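Local structure of DUF1214 domain-containing protein (6ANS) at residues 104-109 against 301-306; 129-134 against 195-200; 277-282 against 365-370; 293-298 against 372-377. The protein is of unknown function but carries DUF1214 family sequences and binds a phosphate ion and a sodium ion in the crystal. All blocks are in the same frame, centred on the assembly; numbering follows the deposited sequence.

Contact 1 (104-109 against 301-306); sequences ADNPDN and CDFWNV. With NA (sodium ion), chain F.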
# COMPACT_ATOMS: atom_id res chain seq x y z
N ALA A 104 -15.37 8.85 -6.01
CA ALA A 104 -16.46 7.89 -5.83
C ALA A 104 -15.98 6.48 -6.19
O ALA A 104 -16.46 5.85 -7.14
CB ALA A 104 -17.70 8.29 -6.63
N ASP A 105 -14.99 6.02 -5.44
CA ASP A 105 -14.48 4.66 -5.55
C ASP A 105 -15.61 3.66 -5.35
O ASP A 105 -16.41 3.80 -4.43
CB ASP A 105 -13.39 4.41 -4.52
CG ASP A 105 -13.87 4.67 -3.08
OD1 ASP A 105 -14.22 5.84 -2.79
OD2 ASP A 105 -13.92 3.73 -2.26
N ASN A 106 -15.71 2.69 -6.26
CA ASN A 106 -16.75 1.68 -6.18
C ASN A 106 -16.37 0.64 -5.13
O ASN A 106 -15.43 -0.14 -5.35
CB ASN A 106 -16.96 1.00 -7.53
CG ASN A 106 -18.19 0.11 -7.55
OD1 ASN A 106 -18.71 -0.28 -6.50
ND2 ASN A 106 -18.69 -0.19 -8.76
N PRO A 107 -17.09 0.56 -4.01
CA PRO A 107 -16.71 -0.43 -2.98
C PRO A 107 -16.82 -1.86 -3.47
O PRO A 107 -16.10 -2.73 -2.96
CB PRO A 107 -17.70 -0.15 -1.83
CG PRO A 107 -18.23 1.24 -2.09
CD PRO A 107 -18.27 1.35 -3.60
N ASP A 108 -17.63 -2.13 -4.49
CA ASP A 108 -17.77 -3.48 -5.04
C ASP A 108 -16.72 -3.82 -6.07
O ASP A 108 -16.81 -4.89 -6.69
CB ASP A 108 -19.16 -3.64 -5.66
CG ASP A 108 -20.25 -3.52 -4.64
OD1 ASP A 108 -20.05 -4.06 -3.52
OD2 ASP A 108 -21.25 -2.83 -4.91
N ASN A 109 -15.73 -2.97 -6.25
CA ASN A 109 -14.69 -3.17 -7.25
C ASN A 109 -13.38 -3.60 -6.59
O ASN A 109 -13.01 -3.09 -5.53
CB ASN A 109 -14.42 -1.89 -8.04
CG ASN A 109 -15.41 -1.67 -9.17
OD1 ASN A 109 -16.41 -2.37 -9.29
ND2 ASN A 109 -15.13 -0.65 -10.02
N CYS A 301 -29.91 -5.03 -16.58
CA CYS A 301 -28.53 -4.58 -16.52
C CYS A 301 -27.67 -5.69 -15.95
O CYS A 301 -28.17 -6.66 -15.37
CB CYS A 301 -28.40 -3.31 -15.68
SG CYS A 301 -28.92 -3.53 -13.96
N ASP A 302 -26.36 -5.53 -16.12
CA ASP A 302 -25.40 -6.49 -15.60
C ASP A 302 -25.08 -6.22 -14.14
O ASP A 302 -24.75 -7.15 -13.40
CB ASP A 302 -24.13 -6.47 -16.46
CG ASP A 302 -24.43 -6.78 -17.93
OD1 ASP A 302 -25.21 -7.72 -18.19
OD2 ASP A 302 -23.90 -6.09 -18.82
N PHE A 303 -25.19 -4.97 -13.70
CA PHE A 303 -24.86 -4.61 -12.33
C PHE A 303 -25.40 -3.21 -12.08
O PHE A 303 -25.56 -2.42 -13.01
CB PHE A 303 -23.35 -4.67 -12.09
CG PHE A 303 -22.94 -4.32 -10.69
CD1 PHE A 303 -22.89 -5.30 -9.71
CD2 PHE A 303 -22.55 -3.03 -10.36
CE1 PHE A 303 -22.50 -4.99 -8.41
CE2 PHE A 303 -22.16 -2.71 -9.06
CZ PHE A 303 -22.13 -3.69 -8.08
N TRP A 304 -25.74 -2.94 -10.82
CA TRP A 304 -26.05 -1.59 -10.40
C TRP A 304 -25.71 -1.48 -8.92
O TRP A 304 -25.72 -2.48 -8.20
CB TRP A 304 -27.52 -1.23 -10.67
CG TRP A 304 -28.55 -1.85 -9.74
CD1 TRP A 304 -29.30 -2.97 -9.97
CD2 TRP A 304 -28.99 -1.34 -8.47
NE1 TRP A 304 -30.15 -3.21 -8.91
CE2 TRP A 304 -29.98 -2.21 -7.98
CE3 TRP A 304 -28.64 -0.22 -7.70
CZ2 TRP A 304 -30.61 -2.02 -6.76
CZ3 TRP A 304 -29.27 -0.04 -6.48
CH2 TRP A 304 -30.24 -0.92 -6.02
N ASN A 305 -25.40 -0.27 -8.47
CA ASN A 305 -25.24 -0.06 -7.04
C ASN A 305 -25.43 1.42 -6.75
O ASN A 305 -25.60 2.24 -7.65
CB ASN A 305 -23.88 -0.59 -6.53
CG ASN A 305 -22.66 0.25 -6.98
OD1 ASN A 305 -22.75 1.17 -7.81
ND2 ASN A 305 -21.50 -0.14 -6.47
N VAL A 306 -25.43 1.73 -5.46
CA VAL A 306 -25.45 3.10 -4.97
C VAL A 306 -24.59 3.14 -3.71
O VAL A 306 -24.64 2.22 -2.89
CB VAL A 306 -26.88 3.60 -4.71
CG1 VAL A 306 -27.61 2.69 -3.72
CG2 VAL A 306 -26.87 5.05 -4.24
NA NA F . -15.48 6.46 -9.27

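Contact 2 (129-134 against 195-200); sequences GTVAYL and QTFLDR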
# COMPACT_ATOMS: atom_id res chain seq x y z
N GLY A 129 -10.97 -16.51 -13.30
CA GLY A 129 -11.73 -16.45 -12.06
C GLY A 129 -13.23 -16.47 -12.34
O GLY A 129 -13.69 -16.78 -13.44
N THR A 130 -14.00 -16.15 -11.30
CA THR A 130 -15.46 -16.19 -11.39
C THR A 130 -16.14 -14.85 -11.18
O THR A 130 -17.37 -14.79 -11.16
CB THR A 130 -16.05 -17.18 -10.37
OG1 THR A 130 -15.76 -16.71 -9.04
CG2 THR A 130 -15.45 -18.57 -10.56
N VAL A 131 -15.39 -13.77 -10.97
CA VAL A 131 -16.02 -12.46 -10.90
C VAL A 131 -16.73 -12.22 -12.22
O VAL A 131 -16.16 -12.45 -13.30
CB VAL A 131 -14.99 -11.37 -10.54
CG1 VAL A 131 -13.89 -11.28 -11.60
CG2 VAL A 131 -15.66 -10.02 -10.28
N ALA A 132 -18.02 -11.86 -12.16
CA ALA A 132 -18.80 -11.84 -13.40
C ALA A 132 -18.47 -10.63 -14.27
O ALA A 132 -18.42 -10.74 -15.50
CB ALA A 132 -20.30 -11.92 -13.12
N TYR A 133 -18.28 -9.45 -13.67
CA TYR A 133 -17.95 -8.25 -14.43
C TYR A 133 -16.46 -7.95 -14.35
O TYR A 133 -15.89 -7.81 -13.26
CB TYR A 133 -18.77 -7.04 -13.98
CG TYR A 133 -18.56 -5.84 -14.89
CD1 TYR A 133 -17.50 -4.95 -14.67
CD2 TYR A 133 -19.39 -5.62 -15.98
CE1 TYR A 133 -17.28 -3.86 -15.51
CE2 TYR A 133 -19.18 -4.53 -16.83
CZ TYR A 133 -18.13 -3.65 -16.59
OH TYR A 133 -17.91 -2.59 -17.43
N LEU A 134 -15.84 -7.80 -15.52
CA LEU A 134 -14.40 -7.57 -15.67
C LEU A 134 -14.19 -6.66 -16.87
O LEU A 134 -14.61 -7.02 -17.98
CB LEU A 134 -13.68 -8.91 -15.87
CG LEU A 134 -12.20 -8.82 -16.22
CD1 LEU A 134 -11.46 -8.26 -15.02
CD2 LEU A 134 -11.69 -10.22 -16.58
N GLN A 195 -12.69 -5.10 -11.61
CA GLN A 195 -13.38 -6.34 -11.26
C GLN A 195 -14.53 -5.96 -10.34
O GLN A 195 -14.30 -5.49 -9.21
CB GLN A 195 -12.45 -7.35 -10.62
CG GLN A 195 -11.09 -7.49 -11.32
CD GLN A 195 -10.43 -8.81 -10.97
OE1 GLN A 195 -11.12 -9.76 -10.61
NE2 GLN A 195 -9.10 -8.89 -11.09
N THR A 196 -15.76 -6.17 -10.79
CA THR A 196 -16.93 -5.73 -10.05
C THR A 196 -17.64 -6.94 -9.47
O THR A 196 -18.10 -7.82 -10.21
CB THR A 196 -17.88 -4.94 -10.95
OG1 THR A 196 -17.18 -3.83 -11.52
CG2 THR A 196 -19.07 -4.42 -10.13
N PHE A 197 -17.75 -6.98 -8.14
CA PHE A 197 -18.26 -8.15 -7.45
C PHE A 197 -19.74 -7.98 -7.12
O PHE A 197 -20.13 -6.96 -6.53
CB PHE A 197 -17.47 -8.41 -6.16
CG PHE A 197 -16.06 -8.81 -6.42
CD1 PHE A 197 -15.73 -10.13 -6.67
CD2 PHE A 197 -15.05 -7.84 -6.48
CE1 PHE A 197 -14.43 -10.50 -6.94
CE2 PHE A 197 -13.75 -8.19 -6.75
CZ PHE A 197 -13.43 -9.53 -6.98
N LEU A 198 -20.55 -8.96 -7.50
CA LEU A 198 -21.87 -9.03 -6.89
C LEU A 198 -21.72 -9.33 -5.40
O LEU A 198 -22.43 -8.74 -4.57
CB LEU A 198 -22.73 -10.11 -7.57
CG LEU A 198 -23.26 -9.89 -8.99
CD1 LEU A 198 -23.94 -11.16 -9.50
CD2 LEU A 198 -24.20 -8.69 -9.06
N ASP A 199 -20.79 -10.21 -5.05
CA ASP A 199 -20.62 -10.71 -3.68
C ASP A 199 -19.20 -11.25 -3.59
O ASP A 199 -18.90 -12.31 -4.15
CB ASP A 199 -21.66 -11.78 -3.34
CG ASP A 199 -21.52 -12.32 -1.91
OD1 ASP A 199 -20.74 -11.76 -1.11
OD2 ASP A 199 -22.20 -13.30 -1.57
N ARG A 200 -18.32 -10.51 -2.91
CA ARG A 200 -16.92 -10.89 -2.81
C ARG A 200 -16.73 -12.21 -2.07
O ARG A 200 -15.72 -12.89 -2.28
CB ARG A 200 -16.15 -9.77 -2.10
CG ARG A 200 -14.73 -9.52 -2.58
CD ARG A 200 -14.18 -8.25 -1.94
NE ARG A 200 -14.82 -7.04 -2.44
CZ ARG A 200 -14.18 -6.05 -3.06
NH1 ARG A 200 -12.87 -6.13 -3.23
NH2 ARG A 200 -14.83 -4.99 -3.50

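Contact 3 (277-282 against 365-370); sequences YYYHSC and WRWVGA. With PO4 (phosphate ion), chain E; EDO (1,2-ethanediol), chain H.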
# COMPACT_ATOMS: atom_id res chain seq x y z
N TYR A 277 -23.49 4.09 -16.52
CA TYR A 277 -24.23 5.34 -16.49
C TYR A 277 -24.23 5.82 -15.04
O TYR A 277 -24.67 5.09 -14.14
CB TYR A 277 -25.65 5.11 -17.02
CG TYR A 277 -26.43 6.37 -17.31
CD1 TYR A 277 -27.19 6.98 -16.33
CD2 TYR A 277 -26.44 6.92 -18.59
CE1 TYR A 277 -27.93 8.11 -16.59
CE2 TYR A 277 -27.18 8.08 -18.87
CZ TYR A 277 -27.92 8.66 -17.86
OH TYR A 277 -28.65 9.79 -18.11
N TYR A 278 -23.71 7.02 -14.82
CA TYR A 278 -23.45 7.55 -13.48
C TYR A 278 -24.48 8.60 -13.07
O TYR A 278 -24.97 9.39 -13.89
CB TYR A 278 -22.06 8.19 -13.41
CG TYR A 278 -20.89 7.27 -13.69
CD1 TYR A 278 -20.19 6.66 -12.64
CD2 TYR A 278 -20.43 7.06 -14.99
CE1 TYR A 278 -19.10 5.83 -12.88
CE2 TYR A 278 -19.34 6.23 -15.24
CZ TYR A 278 -18.68 5.61 -14.17
OH TYR A 278 -17.58 4.81 -14.40
N TYR A 279 -24.78 8.61 -11.77
CA TYR A 279 -25.44 9.72 -11.08
C TYR A 279 -24.57 10.14 -9.91
O TYR A 279 -24.17 9.29 -9.10
CB TYR A 279 -26.83 9.34 -10.55
CG TYR A 279 -27.75 8.69 -11.57
CD1 TYR A 279 -28.89 9.35 -12.03
CD2 TYR A 279 -27.51 7.40 -12.04
CE1 TYR A 279 -29.75 8.75 -12.95
CE2 TYR A 279 -28.36 6.80 -12.97
CZ TYR A 279 -29.48 7.48 -13.42
OH TYR A 279 -30.32 6.88 -14.32
N HIS A 280 -24.26 11.43 -9.82
CA HIS A 280 -23.48 11.99 -8.72
C HIS A 280 -24.24 13.14 -8.09
O HIS A 280 -24.79 13.99 -8.79
CB HIS A 280 -22.11 12.53 -9.20
CG HIS A 280 -21.15 11.48 -9.69
ND1 HIS A 280 -20.55 10.57 -8.85
CD2 HIS A 280 -20.65 11.24 -10.93
CE1 HIS A 280 -19.74 9.79 -9.55
NE2 HIS A 280 -19.78 10.18 -10.81
N SER A 281 -24.22 13.21 -6.76
CA SER A 281 -24.78 14.38 -6.10
C SER A 281 -24.15 14.53 -4.72
O SER A 281 -23.33 13.71 -4.29
CB SER A 281 -26.30 14.26 -5.97
OG SER A 281 -26.89 15.55 -5.78
N CYS A 282 -24.53 15.61 -4.04
CA CYS A 282 -24.20 15.79 -2.64
C CYS A 282 -25.48 15.66 -1.81
O CYS A 282 -26.59 15.81 -2.32
CB CYS A 282 -23.52 17.15 -2.39
SG CYS A 282 -24.57 18.60 -2.60
N TRP A 365 -24.78 6.72 -7.86
CA TRP A 365 -25.57 5.61 -8.33
C TRP A 365 -25.04 5.18 -9.70
O TRP A 365 -24.67 6.03 -10.52
CB TRP A 365 -27.05 6.01 -8.43
CG TRP A 365 -28.02 4.87 -8.71
CD1 TRP A 365 -28.08 4.10 -9.85
CD2 TRP A 365 -29.07 4.40 -7.86
NE1 TRP A 365 -29.10 3.19 -9.74
CE2 TRP A 365 -29.72 3.35 -8.53
CE3 TRP A 365 -29.53 4.78 -6.59
CZ2 TRP A 365 -30.80 2.65 -7.97
CZ3 TRP A 365 -30.60 4.09 -6.04
CH2 TRP A 365 -31.23 3.04 -6.74
N ARG A 366 -24.98 3.87 -9.93
CA ARG A 366 -24.50 3.32 -11.19
C ARG A 366 -25.51 2.35 -11.77
O ARG A 366 -25.96 1.44 -11.08
CB ARG A 366 -23.18 2.56 -11.02
CG ARG A 366 -21.97 3.41 -10.67
CD ARG A 366 -20.78 2.48 -10.49
NE ARG A 366 -19.65 3.15 -9.88
CZ ARG A 366 -19.54 3.41 -8.58
NH1 ARG A 366 -20.51 3.05 -7.75
NH2 ARG A 366 -18.46 4.04 -8.11
N TRP A 367 -25.84 2.53 -13.05
CA TRP A 367 -26.33 1.44 -13.90
C TRP A 367 -25.17 0.95 -14.76
O TRP A 367 -24.48 1.76 -15.38
CB TRP A 367 -27.48 1.87 -14.82
CG TRP A 367 -28.69 2.48 -14.17
CD1 TRP A 367 -29.19 3.73 -14.39
CD2 TRP A 367 -29.57 1.87 -13.22
NE1 TRP A 367 -30.32 3.93 -13.64
CE2 TRP A 367 -30.57 2.81 -12.91
CE3 TRP A 367 -29.60 0.62 -12.59
CZ2 TRP A 367 -31.60 2.54 -12.00
CZ3 TRP A 367 -30.62 0.35 -11.69
CH2 TRP A 367 -31.60 1.31 -11.40
N VAL A 368 -24.95 -0.36 -14.77
CA VAL A 368 -23.91 -0.98 -15.60
C VAL A 368 -24.59 -1.84 -16.66
O VAL A 368 -25.27 -2.83 -16.34
CB VAL A 368 -22.93 -1.80 -14.75
CG1 VAL A 368 -21.83 -2.38 -15.62
CG2 VAL A 368 -22.32 -0.92 -13.65
N GLY A 369 -24.41 -1.47 -17.92
CA GLY A 369 -24.98 -2.26 -19.00
C GLY A 369 -26.48 -2.15 -19.13
O GLY A 369 -27.14 -3.13 -19.51
N ALA A 370 -27.05 -0.99 -18.79
CA ALA A 370 -28.48 -0.75 -18.93
C ALA A 370 -28.74 -0.02 -20.24
O ALA A 370 -28.19 1.07 -20.47
CB ALA A 370 -29.01 0.07 -17.75
P PO4 E . -16.23 3.61 -11.35
O1 PO4 E . -17.56 2.93 -11.61
O2 PO4 E . -16.40 4.41 -10.09
O3 PO4 E . -15.12 2.61 -11.20
O4 PO4 E . -15.95 4.50 -12.53
C1 EDO H . -15.57 8.53 -11.90
O1 EDO H . -15.62 7.13 -11.59
C2 EDO H . -16.67 8.93 -12.90
O2 EDO H . -17.96 9.05 -12.26

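Contact 4 (293-298 against 372-377); sequences IDVDTV and QPVHPR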
# COMPACT_ATOMS: atom_id res chain seq x y z
N ILE A 293 -34.68 7.36 -1.46
CA ILE A 293 -34.38 7.24 -2.89
C ILE A 293 -35.24 6.12 -3.46
O ILE A 293 -35.34 5.04 -2.86
CB ILE A 293 -32.88 6.95 -3.12
CG1 ILE A 293 -32.00 7.90 -2.30
CG2 ILE A 293 -32.54 7.02 -4.60
CD1 ILE A 293 -30.53 7.54 -2.31
N ASP A 294 -35.84 6.37 -4.63
CA ASP A 294 -36.75 5.43 -5.27
C ASP A 294 -36.46 5.35 -6.76
O ASP A 294 -36.26 6.38 -7.42
CB ASP A 294 -38.22 5.85 -5.11
CG ASP A 294 -38.75 5.58 -3.73
OD1 ASP A 294 -38.89 4.39 -3.37
OD2 ASP A 294 -39.02 6.55 -3.00
N VAL A 295 -36.47 4.13 -7.28
CA VAL A 295 -36.59 3.86 -8.71
C VAL A 295 -37.84 3.00 -8.90
O VAL A 295 -38.04 2.03 -8.17
CB VAL A 295 -35.33 3.19 -9.28
CG1 VAL A 295 -34.16 4.17 -9.28
CG2 VAL A 295 -34.99 1.91 -8.52
N ASP A 296 -38.71 3.42 -9.83
CA ASP A 296 -39.99 2.73 -9.98
C ASP A 296 -39.83 1.36 -10.62
O ASP A 296 -40.59 0.44 -10.32
CB ASP A 296 -40.95 3.60 -10.80
CG ASP A 296 -41.30 4.89 -10.07
OD1 ASP A 296 -41.22 4.90 -8.83
OD2 ASP A 296 -41.62 5.90 -10.74
N THR A 297 -38.84 1.21 -11.50
CA THR A 297 -38.48 -0.06 -12.09
C THR A 297 -36.97 -0.22 -12.01
O THR A 297 -36.24 0.76 -11.80
CB THR A 297 -38.92 -0.16 -13.57
OG1 THR A 297 -38.28 0.88 -14.32
CG2 THR A 297 -40.44 -0.02 -13.71
N VAL A 298 -36.50 -1.44 -12.16
CA VAL A 298 -35.07 -1.73 -12.29
C VAL A 298 -34.82 -2.18 -13.72
O VAL A 298 -35.38 -3.19 -14.16
CB VAL A 298 -34.61 -2.79 -11.28
CG1 VAL A 298 -33.12 -3.05 -11.45
CG2 VAL A 298 -34.91 -2.33 -9.87
N GLN A 372 -31.67 1.30 -21.11
CA GLN A 372 -32.46 2.48 -20.74
C GLN A 372 -32.31 2.72 -19.25
O GLN A 372 -32.95 2.02 -18.44
CB GLN A 372 -33.92 2.31 -21.12
N PRO A 373 -31.53 3.71 -18.84
CA PRO A 373 -31.42 4.02 -17.41
C PRO A 373 -32.75 4.49 -16.85
O PRO A 373 -33.59 5.07 -17.55
CB PRO A 373 -30.37 5.14 -17.37
CG PRO A 373 -29.61 5.01 -18.64
CD PRO A 373 -30.59 4.51 -19.66
N VAL A 374 -32.93 4.24 -15.56
CA VAL A 374 -34.09 4.69 -14.80
C VAL A 374 -33.58 5.66 -13.75
O VAL A 374 -32.67 5.34 -12.98
CB VAL A 374 -34.84 3.50 -14.15
CG1 VAL A 374 -35.96 3.99 -13.24
CG2 VAL A 374 -35.40 2.55 -15.25
N HIS A 375 -34.15 6.86 -13.73
CA HIS A 375 -33.59 7.96 -12.95
C HIS A 375 -34.19 7.99 -11.55
O HIS A 375 -35.41 8.17 -11.41
CB HIS A 375 -33.85 9.27 -13.66
CG HIS A 375 -33.15 9.37 -14.98
ND1 HIS A 375 -32.00 8.66 -15.27
CD2 HIS A 375 -33.44 10.08 -16.10
CE1 HIS A 375 -31.60 8.94 -16.49
NE2 HIS A 375 -32.46 9.80 -17.02
N PRO A 376 -33.40 7.84 -10.49
CA PRO A 376 -33.96 7.85 -9.14
C PRO A 376 -34.60 9.19 -8.79
O PRO A 376 -34.14 10.26 -9.21
CB PRO A 376 -32.75 7.57 -8.24
CG PRO A 376 -31.72 6.95 -9.14
CD PRO A 376 -31.94 7.61 -10.47
N ARG A 377 -35.69 9.12 -8.03
CA ARG A 377 -36.25 10.28 -7.36
C ARG A 377 -35.89 10.20 -5.88
O ARG A 377 -35.59 9.12 -5.35
CB ARG A 377 -37.77 10.35 -7.53
CG ARG A 377 -38.52 9.08 -7.16
CD ARG A 377 -39.99 9.14 -7.63
NE ARG A 377 -40.70 7.88 -7.38
CZ ARG A 377 -41.18 7.54 -6.19
NH1 ARG A 377 -41.04 8.35 -5.16
NH2 ARG A 377 -41.82 6.38 -6.03
O HOH W 1 -38.20 6.45 -11.06

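Contact 1 (104-109 against 301-306)
Asn305 reaches out from strand 303-309 and puts its ND2 between two acceptors of the loop 104-109, which is folded as a type I beta turn from Asn106 to Asn109 and, from Asn106 to Asp108, as an Asx turn. In the Asx turn Asn106 OD1 takes the backbone N-H of Asp108 at 2.9 Å, from a position 46° above its carbonyl plane. The tightly packed part is polar. Asn305 ND2 lies 3.1 Å from Asp108 OD2 in a nearly straight bond (162° at the hydrogen); the acceptor sits close to the amide plane of Asn305 and is met on the anti side, tilted out of the carboxylate plane. The second bond, from Asn305 ND2 to Asn106 OD1, is short at 2.8 Å but strongly bent, and so weak. Asn305 OD1 accepts from Arg366 NH1, which should fix the flip of the amide and present ND2 to the loop.

The looser part lies beside Phe303. With CG anti to the backbone N (chi1 -179°), the ring is carried toward the loop and brings only CZ close, its edge meeting Asp108 OD2 at 3.4 Å. Asn106 ND2 stays 4.3 Å from Phe303 CE2. Asp108 belongs to both parts: its OD2, which also accepts from Asn326 ND2, sits in the polar cluster, while the residue as a whole is partly exposed. The two segments bury just 157 Å² between them, so a few polar atoms rather than a broad apolar surface join the loop to the strand. At the far end of the loop, Ala104 O binds the sodium ion at 2.4 Å.

Contact 2 (129-134 against 195-200)
Gln195 opens the pairing with Leu134 as an antiparallel, non-hydrogen-bonded pair of the sheet. The two side chains run side by side on the same face, Gln195 CG lying 3.8 Å from Leu134 CD1. Farther out, Gln195 OE1 meets Val131 CG1 at 3.3 Å, while its amide is held by Ala206 N at OE1 and by Gln112 OE1 at NE2.

Thr196 follows as the hydrogen-bonded partner of Tyr133: its N-H meets Tyr133 O at 3.0 Å in an almost straight bond (170°). On the other face, Thr196 OG1 packs against Tyr133 CD1 at 3.4 Å; the hydroxyl's hydrogen bond is to Asn109 OD1, and the phenol of Tyr133 bonds to Asp273. The reciprocal bond of the pair is not made: Tyr133 N is 3.8 Å from Thr196 O, against which Val131 CG2 packs.

Phe197 takes the chain beyond the strand. Val131 CG2, anti to its own backbone N, comes over one ring face in a CH-pi contact, 3.8 Å from the centroid and 21° off the normal. The opposite face is covered by Arg200 CG, so the ring is sandwiched between an aliphatic branch and the arginine stem.

Strand 188-196 lies between 133-140 and 109-115 in a four-stranded antiparallel sheet. Its exit continues the link to 109-115 through backbone bonding of Phe197 with Asp108, while Thr196 and Leu198 pack on Phe303 of strand 303-309.

Contact 3 (277-282 against 365-370)
Tyr279 and Trp367 meet across the two strands, the indole NE1 lying 3.0 Å from Tyr279 OH in a weak bond bent to 129°. Tyr279 CE2 also touches Trp367 CD1 at 3.5 Å, with the ring planes turned 83° apart. Beside them Trp365 presents CB to Tyr279 CD2 at 3.9 Å, completing an aromatic cluster on one sheet face. The other face carries Tyr278 and Arg366, both directed at a phosphate ion that probably comes from the crystallisation liquor. Arg366, extended from CG to NE, donates NE to phosphate O1 at 2.7 Å and NH2 to phosphate O2 at 2.9 Å; Tyr278 OH bonds to phosphate O4.

These two faces belong to strands 276-284 and 360-368, antiparallel neighbours in a four-stranded sheet, with axes 4.9 Å apart. Tyr277 with Trp367 and Tyr279 with Trp365 form hydrogen-bonded pairs, each with two backbone bonds, flanking the non-hydrogen-bonded pair of Tyr278 and Arg366.

Farther out, His375 ND1 bonds to Tyr279 OH and Val374 O to Trp367 NE1, while the Trp304 ring stacks on Trp365. Gln307 OE1 bonds to Arg366 NH1, and Tyr111 and Arg194 complete the grip on the phosphate.

Contact 4 (293-298 against 372-377)
The guanidinium of Arg377 lies with one face over Asp294 and one edge turned to Asp296, forming a salt-bridge network where strand 289-295 nears its end and strand 377-382 begins, at one end of their antiparallel ladder. Asp294 CB sits over the centre of that face, 3.6 Å from Arg377 CZ, and its carboxylate is stacked at 27° to the guanidinium. Asp294 OD2 is 3.5 Å from Arg377 NH1 but well out of the guanidinium plane, so this link is one of charge without a directed N-H. At the edge, Asp296 OD1 uses its syn lone pair to accept from Arg377 NH2 at 3.2 Å, and more weakly from NE. The extended stem of Arg377 from CG to NE carries the group across Asp294 to this second acid. Asp294 OD1 is held by Thr339.

Beneath the charges, Asp294 and Arg377 are a hydrogen-bonded pair joining strand 289-295 to 377-382, an edge strand of a mixed sheet within this chain. Two backbone bonds, Asp294 N to Arg377 O and Arg377 N to Asp294 O, are each 2.9 Å long.

The buried apolar side is made by Pro376, with CB 3.7 Å from Ile293 CG2 and CG at the same distance from Val295 CG1. Beyond the ladder no direct backbone bond joins the segments: a water bridges Asp296 N, weakly, to His375 O, and Val374 packs crosswise on Thr297, its CG2 resting 3.5 Å from Thr297 OG1.

Overall arrangement
Only contact 1 joins an early segment to a late one; contact 2, nested inside its loop, stays within 129-200, and contacts 3 and 4 within 277-377. Contacts 1, 3 and 4 interlock, their segments alternating in sequence. Contacts 1 and 3, centres about 9 Å apart, share the sheet where strands 303-309 and 360-368 are neighbours. Contact 2, centred about 11 Å from contact 1, belongs to the sheet of 109-115, 188-196, 133-140 and 151-155. Contact 4 joins 289-295 to 377-382, its centre about 10 Å from that of contact 3 and about 24 Å from that of contact 2. Both antiparallel sheets have strand order 1-4-2-3 and meet at the phosphate, bound by Tyr111 and Arg194 from one, Tyr278 and Arg366 from the other.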